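Long-range contacts in eukaryotic peptide chain release factor GTP-binding subunit (Schizosaccharomyces pombe, PDB 1R5B), which belongs to the translation-factor family of P-loop GTP-binding proteins and joins a G domain to two antiparallel beta domains: residues I388-E394 against T430-M436; G291-A295 against Y442-G446; A154-E160 against R202-C206. All blocks are in the same frame, centred on the assembly; numbering follows the deposited sequence.

In the fold
Interactions 1 and 2 are neighbours, whereas interaction 3 stands apart, with its nearest atoms about 26 Å from interaction 2 and about 36 Å from interaction 1. The first two touch mainly through Met-445, which packs on Ile-388, His-389 and Met-436, and also where Tyr-444 O meets His-389. Interaction 1, in the C-terminal beta domain, is mainly apolar, with a polar margin at Glu-393, Glu-394, Gln-431 and Thr-432. Interaction 2 joins this domain to the preceding beta domain by a cation-pi contact, a bridging water, one apolar touch and a glutamate stem packed on a methionine sulfur. Interaction 3, within the G domain, is governed by charge: one buried arginine ties a loop to a helix, beside a small cysteine-phenylalanine core.

Interaction 1 of 3, residues I388-E394 against T430-M436; sequences IHTAVEE and TQTPVCM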
loop_
_atom_site.group_PDB
_atom_site.type_symbol
_atom_site.label_atom_id
_atom_site.label_comp_id
_atom_site.label_asym_id
_atom_site.label_seq_id
_atom_site.Cartn_x
_atom_site.Cartn_y
_atom_site.Cartn_z
ATOM N N ILE A 388 -12.339 5.171 13.388
ATOM C CA ILE A 388 -10.935 4.840 13.037
ATOM C C ILE A 388 -10.780 4.012 11.785
ATOM O O ILE A 388 -9.804 4.168 11.049
ATOM C CB ILE A 388 -10.175 4.095 14.136
ATOM C CG1 ILE A 388 -10.712 4.434 15.509
ATOM C CG2 ILE A 388 -8.679 4.434 14.072
ATOM C CD1 ILE A 388 -9.789 3.964 16.634
ATOM N N HIS A 389 -11.680 3.081 11.546
ATOM C CA HIS A 389 -11.656 2.405 10.249
ATOM C C HIS A 389 -13.113 2.253 9.979
ATOM O O HIS A 389 -13.780 3.228 9.668
ATOM C CB HIS A 389 -10.872 1.076 10.299
ATOM C CG HIS A 389 -10.839 0.450 11.659
ATOM N ND1 HIS A 389 -9.864 0.745 12.582
ATOM C CD2 HIS A 389 -11.682 -0.411 12.268
ATOM C CE1 HIS A 389 -10.111 0.097 13.702
ATOM N NE2 HIS A 389 -11.208 -0.614 13.538
ATOM N N THR A 390 -13.625 1.059 10.171
ATOM C CA THR A 390 -15.037 0.836 10.167
ATOM C C THR A 390 -15.583 0.896 11.614
ATOM O O THR A 390 -16.651 0.370 11.894
ATOM C CB THR A 390 -15.289 -0.519 9.474
ATOM O OG1 THR A 390 -16.691 -0.778 9.387
ATOM C CG2 THR A 390 -14.760 -1.682 10.288
ATOM N N ALA A 391 -14.878 1.579 12.519
ATOM C CA ALA A 391 -15.118 1.411 13.956
ATOM C C ALA A 391 -16.340 2.164 14.514
ATOM O O ALA A 391 -17.367 1.535 14.804
ATOM C CB ALA A 391 -13.869 1.745 14.750
ATOM N N VAL A 392 -16.240 3.482 14.692
ATOM C CA VAL A 392 -17.315 4.264 15.357
ATOM C C VAL A 392 -17.422 3.919 16.857
ATOM O O VAL A 392 -18.048 2.918 17.220
ATOM C CB VAL A 392 -18.732 4.059 14.686
ATOM C CG1 VAL A 392 -19.822 4.830 15.442
ATOM C CG2 VAL A 392 -18.718 4.446 13.200
ATOM N N GLU A 393 -16.843 4.747 17.726
ATOM C CA GLU A 393 -16.869 4.459 19.157
ATOM C C GLU A 393 -17.135 5.682 20.067
ATOM O O GLU A 393 -18.266 6.183 20.110
ATOM C CB GLU A 393 -15.608 3.686 19.569
ATOM C CG GLU A 393 -15.711 2.979 20.914
ATOM C CD GLU A 393 -17.099 2.406 21.192
ATOM O OE1 GLU A 393 -17.460 1.388 20.557
ATOM O OE2 GLU A 393 -17.833 2.981 22.033
ATOM N N GLU A 394 -16.121 6.148 20.799
ATOM C CA GLU A 394 -16.325 7.094 21.901
ATOM C C GLU A 394 -14.970 7.474 22.476
ATOM O O GLU A 394 -14.203 6.603 22.877
ATOM C CB GLU A 394 -17.190 6.461 23.004
ATOM C CG GLU A 394 -17.532 7.381 24.178
ATOM C CD GLU A 394 -18.715 8.292 23.899
ATOM O OE1 GLU A 394 -18.796 8.842 22.777
ATOM O OE2 GLU A 394 -19.565 8.466 24.804
ATOM N N THR A 430 -10.865 5.647 25.301
ATOM C CA THR A 430 -12.207 5.154 24.958
ATOM C C THR A 430 -12.856 4.428 26.135
ATOM O O THR A 430 -12.169 4.069 27.091
ATOM C CB THR A 430 -12.118 4.194 23.783
ATOM O OG1 THR A 430 -11.068 3.248 24.020
ATOM C CG2 THR A 430 -11.684 4.908 22.527
ATOM N N GLN A 431 -14.176 4.217 26.058
ATOM C CA GLN A 431 -14.924 3.514 27.123
ATOM C C GLN A 431 -14.790 1.996 27.003
ATOM O O GLN A 431 -14.849 1.286 28.011
ATOM C CB GLN A 431 -16.415 3.892 27.118
ATOM C CG GLN A 431 -16.722 5.296 27.625
ATOM C CD GLN A 431 -16.301 5.503 29.067
ATOM O OE1 GLN A 431 -17.094 5.303 29.986
ATOM N NE2 GLN A 431 -15.050 5.902 29.268
ATOM N N THR A 432 -14.644 1.506 25.772
ATOM C CA THR A 432 -14.361 0.090 25.533
ATOM C C THR A 432 -13.310 -0.038 24.437
ATOM O O THR A 432 -13.306 0.758 23.508
ATOM C CB THR A 432 -15.641 -0.687 25.136
ATOM O OG1 THR A 432 -16.158 -0.184 23.898
ATOM C CG2 THR A 432 -16.781 -0.461 26.145
ATOM N N PRO A 433 -12.441 -1.047 24.529
ATOM C CA PRO A 433 -11.289 -1.166 23.629
ATOM C C PRO A 433 -11.643 -1.143 22.134
ATOM O O PRO A 433 -12.665 -1.681 21.733
ATOM C CB PRO A 433 -10.697 -2.533 24.006
ATOM C CG PRO A 433 -11.136 -2.783 25.373
ATOM C CD PRO A 433 -12.500 -2.176 25.479
ATOM N N VAL A 434 -10.801 -0.512 21.326
ATOM C CA VAL A 434 -11.000 -0.515 19.881
ATOM C C VAL A 434 -9.697 -0.864 19.187
ATOM O O VAL A 434 -8.614 -0.550 19.678
ATOM C CB VAL A 434 -11.652 0.815 19.359
ATOM C CG1 VAL A 434 -11.578 1.923 20.395
ATOM C CG2 VAL A 434 -11.060 1.268 18.022
ATOM N N CYS A 435 -9.808 -1.540 18.050
ATOM C CA CYS A 435 -8.634 -1.992 17.316
ATOM C C CYS A 435 -8.015 -0.843 16.585
ATOM O O CYS A 435 -8.715 -0.029 16.008
ATOM C CB CYS A 435 -9.002 -3.084 16.322
ATOM S SG CYS A 435 -9.778 -4.504 17.119
ATOM N N MET A 436 -6.694 -0.776 16.611
ATOM C CA MET A 436 -5.961 0.301 15.961
ATOM C C MET A 436 -4.483 -0.062 15.881
ATOM O O MET A 436 -3.996 -0.903 16.631
ATOM C CB MET A 436 -6.148 1.637 16.713
ATOM C CG MET A 436 -5.545 1.671 18.123
ATOM S SD MET A 436 -5.669 3.259 19.034
ATOM C CE MET A 436 -7.352 3.402 19.111
#
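The backbone O of Glu-394 is approached by two atoms of Thr-430: Thr-430 CA lies 3.2 Å from Glu-394 O in a CA-H...O contact, well bent (134° at the hydrogen), while Thr-430 CG2 lies against the same Glu-394 O at 3.1 Å. Here the backbones are nearest, CA to CA, and beyond them the side chains of Glu-394 and Gln-431 run side by side in the same direction, meeting through their CG atoms while carboxylate and amide planes stand 55° apart. Glu-393, bent at chi2 (36°), crosses the Thr-432 side chain at about a right angle, Glu-393 CD being 3.9 Å from Thr-432 OG1. Long polar chains suit this margin, where their ends can meet solvent.

Inward the character changes. Ile-388 and Val-434 meet tip to tip, CD1 of the isoleucine only 3.3 Å from CG2 of the valine, and Met-436 CE closes on Ile-388 CD1 from an oblique direction at 3.5 Å. Branched and flexible apolar chains fill this buried end closely. Next to them the His-389 ring carries the methyl of Ala-391 over one face, toward the rim of the ring, and its NE2 is hydrogen-bonded to Gly-349 O. Segment 430-436 turns a corner after strand 426-430 and continues as strand 433-435, pairing with 361-362, which fits the antiparallel beta domain ending eEF1A-like translation factors.

Interaction 2 of 3, residues G291-A295 against Y442-G446; sequences GKIEA and YQYMG
Glu-294 meets Tyr-444 and Met-445 across a boundary between two beta domains, on the classic beta bulge that Glu-294 and Ala-295 form opposite Ile-275. Its side chain crosses that of Tyr-444 at about a right angle, Glu-294 OE1 resting 3.4 Å from Tyr-444 CB, with the carboxylate and ring planes 35° apart. On the same glutamate, CG is touched by the sulfur of Met-445 at 3.8 Å from Glu-294 CG to SD. A charged group with an aliphatic stem suits this place, because the stem packs on sulfur while the carboxylate can turn to water.

Beside it Lys-292, its chain stretched out to the end, carries NZ over one face of the Tyr-444 ring, 4.5 Å from the ring centroid and 26° off the normal, a cation-pi contact. Farther along, the small Ala-295 brings its CB to 3.6 Å from CE2 of Tyr-442, a purely apolar touch.

The second shell sets these groups in place. Backbone hydrogen bonds between Ile-275 and both Glu-294 and Ala-295 fix the bulge that turns both side chains toward 442-446. Met-445, bent at chi2 and chi3, also packs on Ile-275 and Pro-277 of strand 275-283. Tyr-444 sits in the short helix 443-446, weakly bonded within itself. One water connects it to the bulge, donating to Glu-294 OE1 at 2.8 Å and accepting from Tyr-444 N at 3.1 Å.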
loop_
_atom_site.group_PDB
_atom_site.type_symbol
_atom_site.label_atom_id
_atom_site.label_comp_id
_atom_site.label_asym_id
_atom_site.label_seq_id
_atom_site.Cartn_x
_atom_site.Cartn_y
_atom_site.Cartn_z
ATOM N N GLY A 291 -15.374 -6.806 4.217
ATOM C CA GLY A 291 -14.386 -5.790 4.527
ATOM C C GLY A 291 -13.224 -5.777 3.555
ATOM O O GLY A 291 -13.149 -6.603 2.646
ATOM N N LYS A 292 -12.322 -4.820 3.752
ATOM C CA LYS A 292 -11.119 -4.680 2.926
ATOM C C LYS A 292 -9.940 -5.155 3.756
ATOM O O LYS A 292 -9.734 -4.672 4.855
ATOM C CB LYS A 292 -10.915 -3.211 2.518
ATOM C CG LYS A 292 -9.802 -2.924 1.463
ATOM C CD LYS A 292 -9.258 -1.473 1.595
ATOM C CE LYS A 292 -8.388 -1.050 0.404
ATOM N NZ LYS A 292 -7.533 0.201 0.602
ATOM N N ILE A 293 -9.167 -6.090 3.228
ATOM C CA ILE A 293 -7.990 -6.587 3.930
ATOM C C ILE A 293 -6.932 -5.480 3.974
ATOM O O ILE A 293 -6.536 -4.968 2.944
ATOM C CB ILE A 293 -7.447 -7.838 3.255
ATOM C CG1 ILE A 293 -8.541 -8.900 3.186
ATOM C CG2 ILE A 293 -6.256 -8.362 4.035
ATOM C CD1 ILE A 293 -8.161 -10.138 2.385
ATOM N N GLU A 294 -6.530 -5.075 5.177
ATOM C CA GLU A 294 -5.533 -4.009 5.343
ATOM C C GLU A 294 -4.112 -4.534 5.394
ATOM O O GLU A 294 -3.177 -3.830 5.020
ATOM C CB GLU A 294 -5.818 -3.198 6.597
ATOM C CG GLU A 294 -7.142 -2.452 6.533
ATOM C CD GLU A 294 -7.224 -1.454 5.389
ATOM O OE1 GLU A 294 -6.188 -0.892 4.950
ATOM O OE2 GLU A 294 -8.360 -1.224 4.944
ATOM N N ALA A 295 -3.958 -5.773 5.827
ATOM C CA ALA A 295 -2.659 -6.391 5.894
ATOM C C ALA A 295 -2.809 -7.886 5.792
ATOM O O ALA A 295 -3.822 -8.445 6.194
ATOM C CB ALA A 295 -1.990 -6.030 7.236
ATOM N N TYR A 442 0.153 0.789 9.718
ATOM C CA TYR A 442 -0.978 0.438 8.872
ATOM C C TYR A 442 -1.919 1.651 8.800
ATOM O O TYR A 442 -2.731 1.892 9.698
ATOM C CB TYR A 442 -1.709 -0.793 9.431
ATOM C CG TYR A 442 -0.818 -1.976 9.748
ATOM C CD1 TYR A 442 -0.271 -2.139 11.008
ATOM C CD2 TYR A 442 -0.535 -2.935 8.791
ATOM C CE1 TYR A 442 0.553 -3.215 11.304
ATOM C CE2 TYR A 442 0.292 -4.004 9.071
ATOM C CZ TYR A 442 0.827 -4.141 10.324
ATOM O OH TYR A 442 1.653 -5.198 10.591
ATOM N N GLN A 443 -1.801 2.410 7.720
ATOM C CA GLN A 443 -2.499 3.687 7.559
ATOM C C GLN A 443 -3.983 3.674 7.938
ATOM O O GLN A 443 -4.382 4.433 8.817
ATOM C CB GLN A 443 -2.317 4.210 6.131
ATOM C CG GLN A 443 -0.898 4.685 5.851
ATOM C CD GLN A 443 -0.798 5.527 4.589
ATOM O OE1 GLN A 443 -1.577 5.327 3.654
ATOM N NE2 GLN A 443 0.164 6.462 4.551
ATOM N N TYR A 444 -4.789 2.824 7.307
ATOM C CA TYR A 444 -6.232 2.807 7.558
ATOM C C TYR A 444 -6.587 2.312 8.956
ATOM O O TYR A 444 -7.716 2.500 9.390
ATOM C CB TYR A 444 -6.990 2.001 6.496
ATOM C CG TYR A 444 -6.995 2.686 5.131
ATOM C CD1 TYR A 444 -5.904 2.559 4.252
ATOM C CD2 TYR A 444 -8.076 3.475 4.715
ATOM C CE1 TYR A 444 -5.893 3.191 3.006
ATOM C CE2 TYR A 444 -8.066 4.122 3.454
ATOM C CZ TYR A 444 -6.975 3.975 2.615
ATOM O OH TYR A 444 -6.969 4.605 1.379
ATOM N N MET A 445 -5.640 1.685 9.651
ATOM C CA MET A 445 -5.853 1.274 11.040
ATOM C C MET A 445 -5.506 2.381 12.049
ATOM O O MET A 445 -5.834 2.268 13.234
ATOM C CB MET A 445 -5.046 0.010 11.367
ATOM C CG MET A 445 -5.391 -1.219 10.517
ATOM S SD MET A 445 -7.106 -1.484 10.216
ATOM C CE MET A 445 -7.581 -1.942 11.743
ATOM N N GLY A 446 -4.843 3.437 11.579
ATOM C CA GLY A 446 -4.501 4.575 12.421
ATOM C C GLY A 446 -5.087 5.918 12.002
ATOM O O GLY A 446 -4.764 6.925 12.605
HETATM O O HOH W 1 -3.992 -0.036 6.504
#

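Interaction 3 of 3, residues A154-E160 against R202-C206; sequences ARRGEFE and RYKEC
Arg-202 reaches from helix 200-218 into the loop 154-157 and the start of helix 158-161, and its guanidinium is the closely fitted part of the contact. In its own plane, Arg-202 NH1 gives a nearly straight bond (164°) to Ala-154 O at 2.7 Å, the donor lying above the carbonyl plane. Arg-202 NH2 meets Glu-160 OE2 on the syn side at 2.6 Å, carboxylate and guanidinium almost coplanar. A salt bridge within the helix positions the arginine: Arg-202 NE and NH2 both grip Glu-205 OE1 from one face of its carboxylate. Bends at chi2 and chi3 fold the arginine chain into place.

Alongside lies a small apolar core: Cys-206 SG makes a sulfur-aromatic contact over the centre of the Phe-159 ring, 3.6 Å from its centroid, and Ala-154 CB closes in beside the sulfur. Cysteine is small enough to fit against both the ring and the rim of one guanidinium face.

The outer side is looser. Exposed Arg-156 runs antiparallel to Arg-202, a guanidinium face over Arg-202 CG; its NH1 comes within 3.8 Å of the like-charged Arg-202 NE, and its salt bridge to Glu-205 OE1 is long. Glu-160 and Glu-205 probably offset the charge of Arg-202 and of nearby Arg-156, while the in-plane bonds fix the orientation of the Arg-202 guanidinium, tying loop to helix within the G domain.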
loop_
_atom_site.group_PDB
_atom_site.type_symbol
_atom_site.label_atom_id
_atom_site.label_comp_id
_atom_site.label_asym_id
_atom_site.label_seq_id
_atom_site.Cartn_x
_atom_site.Cartn_y
_atom_site.Cartn_z
ATOM N N ALA A 154 14.615 -5.083 -24.723
ATOM C CA ALA A 154 13.841 -5.596 -25.848
ATOM C C ALA A 154 14.640 -5.567 -27.147
ATOM O O ALA A 154 14.209 -6.131 -28.139
ATOM C CB ALA A 154 12.561 -4.801 -26.011
ATOM N N ARG A 155 15.792 -4.900 -27.147
ATOM C CA ARG A 155 16.659 -4.851 -28.328
ATOM C C ARG A 155 16.978 -6.255 -28.859
ATOM O O ARG A 155 17.256 -7.161 -28.083
ATOM C CB ARG A 155 17.962 -4.125 -27.988
ATOM C CG ARG A 155 18.932 -3.926 -29.169
ATOM C CD ARG A 155 20.399 -3.829 -28.763
ATOM N NE ARG A 155 20.615 -2.797 -27.744
ATOM C CZ ARG A 155 21.488 -1.791 -27.820
ATOM N NH1 ARG A 155 22.279 -1.627 -28.885
ATOM N NH2 ARG A 155 21.567 -0.925 -26.809
ATOM N N ARG A 156 16.935 -6.428 -30.177
ATOM C CA ARG A 156 17.308 -7.704 -30.788
ATOM C C ARG A 156 18.786 -7.968 -30.516
ATOM O O ARG A 156 19.605 -7.042 -30.559
ATOM C CB ARG A 156 17.024 -7.693 -32.299
ATOM C CG ARG A 156 15.534 -7.602 -32.638
ATOM C CD ARG A 156 15.177 -7.806 -34.116
ATOM N NE ARG A 156 13.775 -7.457 -34.335
ATOM C CZ ARG A 156 12.727 -8.231 -34.024
ATOM N NH1 ARG A 156 12.890 -9.452 -33.505
ATOM N NH2 ARG A 156 11.494 -7.779 -34.245
ATOM N N GLY A 157 19.122 -9.225 -30.233
ATOM C CA GLY A 157 20.460 -9.580 -29.775
ATOM C C GLY A 157 20.607 -9.533 -28.259
ATOM O O GLY A 157 20.971 -10.527 -27.648
ATOM N N GLU A 158 20.296 -8.394 -27.647
ATOM C CA GLU A 158 20.515 -8.205 -26.207
ATOM C C GLU A 158 19.548 -9.036 -25.345
ATOM O O GLU A 158 19.970 -9.713 -24.412
ATOM C CB GLU A 158 20.405 -6.717 -25.851
ATOM C CG GLU A 158 21.245 -6.275 -24.660
ATOM C CD GLU A 158 20.923 -4.858 -24.228
ATOM O OE1 GLU A 158 21.258 -4.484 -23.084
ATOM O OE2 GLU A 158 20.323 -4.117 -25.028
ATOM N N PHE A 159 18.259 -8.956 -25.668
ATOM C CA PHE A 159 17.206 -9.783 -25.067
ATOM C C PHE A 159 17.572 -11.251 -25.046
ATOM O O PHE A 159 17.695 -11.848 -24.001
ATOM C CB PHE A 159 15.896 -9.618 -25.851
ATOM C CG PHE A 159 14.776 -10.460 -25.340
ATOM C CD1 PHE A 159 14.168 -10.155 -24.133
ATOM C CD2 PHE A 159 14.326 -11.556 -26.057
ATOM C CE1 PHE A 159 13.130 -10.924 -23.643
ATOM C CE2 PHE A 159 13.285 -12.334 -25.574
ATOM C CZ PHE A 159 12.688 -12.015 -24.355
ATOM N N GLU A 160 17.729 -11.813 -26.234
ATOM C CA GLU A 160 18.091 -13.208 -26.446
ATOM C C GLU A 160 19.324 -13.608 -25.662
ATOM O O GLU A 160 19.358 -14.690 -25.089
ATOM C CB GLU A 160 18.334 -13.457 -27.940
ATOM C CG GLU A 160 17.052 -13.701 -28.732
ATOM C CD GLU A 160 16.250 -12.427 -29.086
ATOM O OE1 GLU A 160 16.579 -11.304 -28.649
ATOM O OE2 GLU A 160 15.275 -12.561 -29.849
ATOM N N ARG A 202 7.328 -7.672 -31.236
ATOM C CA ARG A 202 8.528 -7.799 -30.414
ATOM C C ARG A 202 8.146 -7.909 -28.946
ATOM O O ARG A 202 8.718 -8.707 -28.210
ATOM C CB ARG A 202 9.432 -6.574 -30.589
ATOM C CG ARG A 202 10.905 -6.879 -30.769
ATOM C CD ARG A 202 11.605 -7.488 -29.547
ATOM N NE ARG A 202 12.069 -8.842 -29.852
ATOM C CZ ARG A 202 13.273 -9.364 -29.569
ATOM N NH1 ARG A 202 14.213 -8.680 -28.922
ATOM N NH2 ARG A 202 13.533 -10.612 -29.949
ATOM N N TYR A 203 7.179 -7.094 -28.530
ATOM C CA TYR A 203 6.753 -7.046 -27.135
ATOM C C TYR A 203 6.147 -8.373 -26.724
ATOM O O TYR A 203 6.520 -8.937 -25.703
ATOM C CB TYR A 203 5.730 -5.926 -26.908
ATOM C CG TYR A 203 5.207 -5.871 -25.491
ATOM C CD1 TYR A 203 5.997 -5.393 -24.456
ATOM C CD2 TYR A 203 3.932 -6.318 -25.182
ATOM C CE1 TYR A 203 5.524 -5.356 -23.154
ATOM C CE2 TYR A 203 3.445 -6.274 -23.872
ATOM C CZ TYR A 203 4.241 -5.794 -22.869
ATOM O OH TYR A 203 3.763 -5.754 -21.575
ATOM N N LYS A 204 5.203 -8.847 -27.533
ATOM C CA LYS A 204 4.554 -10.136 -27.327
ATOM C C LYS A 204 5.566 -11.270 -27.355
ATOM O O LYS A 204 5.458 -12.198 -26.562
ATOM C CB LYS A 204 3.480 -10.399 -28.399
ATOM C CG LYS A 204 2.040 -10.253 -27.904
ATOM C CD LYS A 204 1.041 -10.941 -28.861
ATOM C CE LYS A 204 -0.386 -10.962 -28.295
ATOM N NZ LYS A 204 -0.736 -9.686 -27.588
ATOM N N GLU A 205 6.539 -11.189 -28.264
ATOM C CA GLU A 205 7.587 -12.199 -28.371
ATOM C C GLU A 205 8.452 -12.224 -27.119
ATOM O O GLU A 205 8.788 -13.291 -26.630
ATOM C CB GLU A 205 8.476 -11.964 -29.604
ATOM C CG GLU A 205 9.526 -13.052 -29.818
ATOM C CD GLU A 205 10.575 -12.691 -30.843
ATOM O OE1 GLU A 205 10.712 -11.492 -31.157
ATOM O OE2 GLU A 205 11.269 -13.612 -31.335
ATOM N N CYS A 206 8.800 -11.048 -26.606
ATOM C CA CYS A 206 9.617 -10.926 -25.407
ATOM C C CYS A 206 8.866 -11.404 -24.169
ATOM O O CYS A 206 9.445 -12.040 -23.300
ATOM C CB CYS A 206 10.067 -9.479 -25.210
ATOM S SG CYS A 206 11.337 -8.940 -26.380
#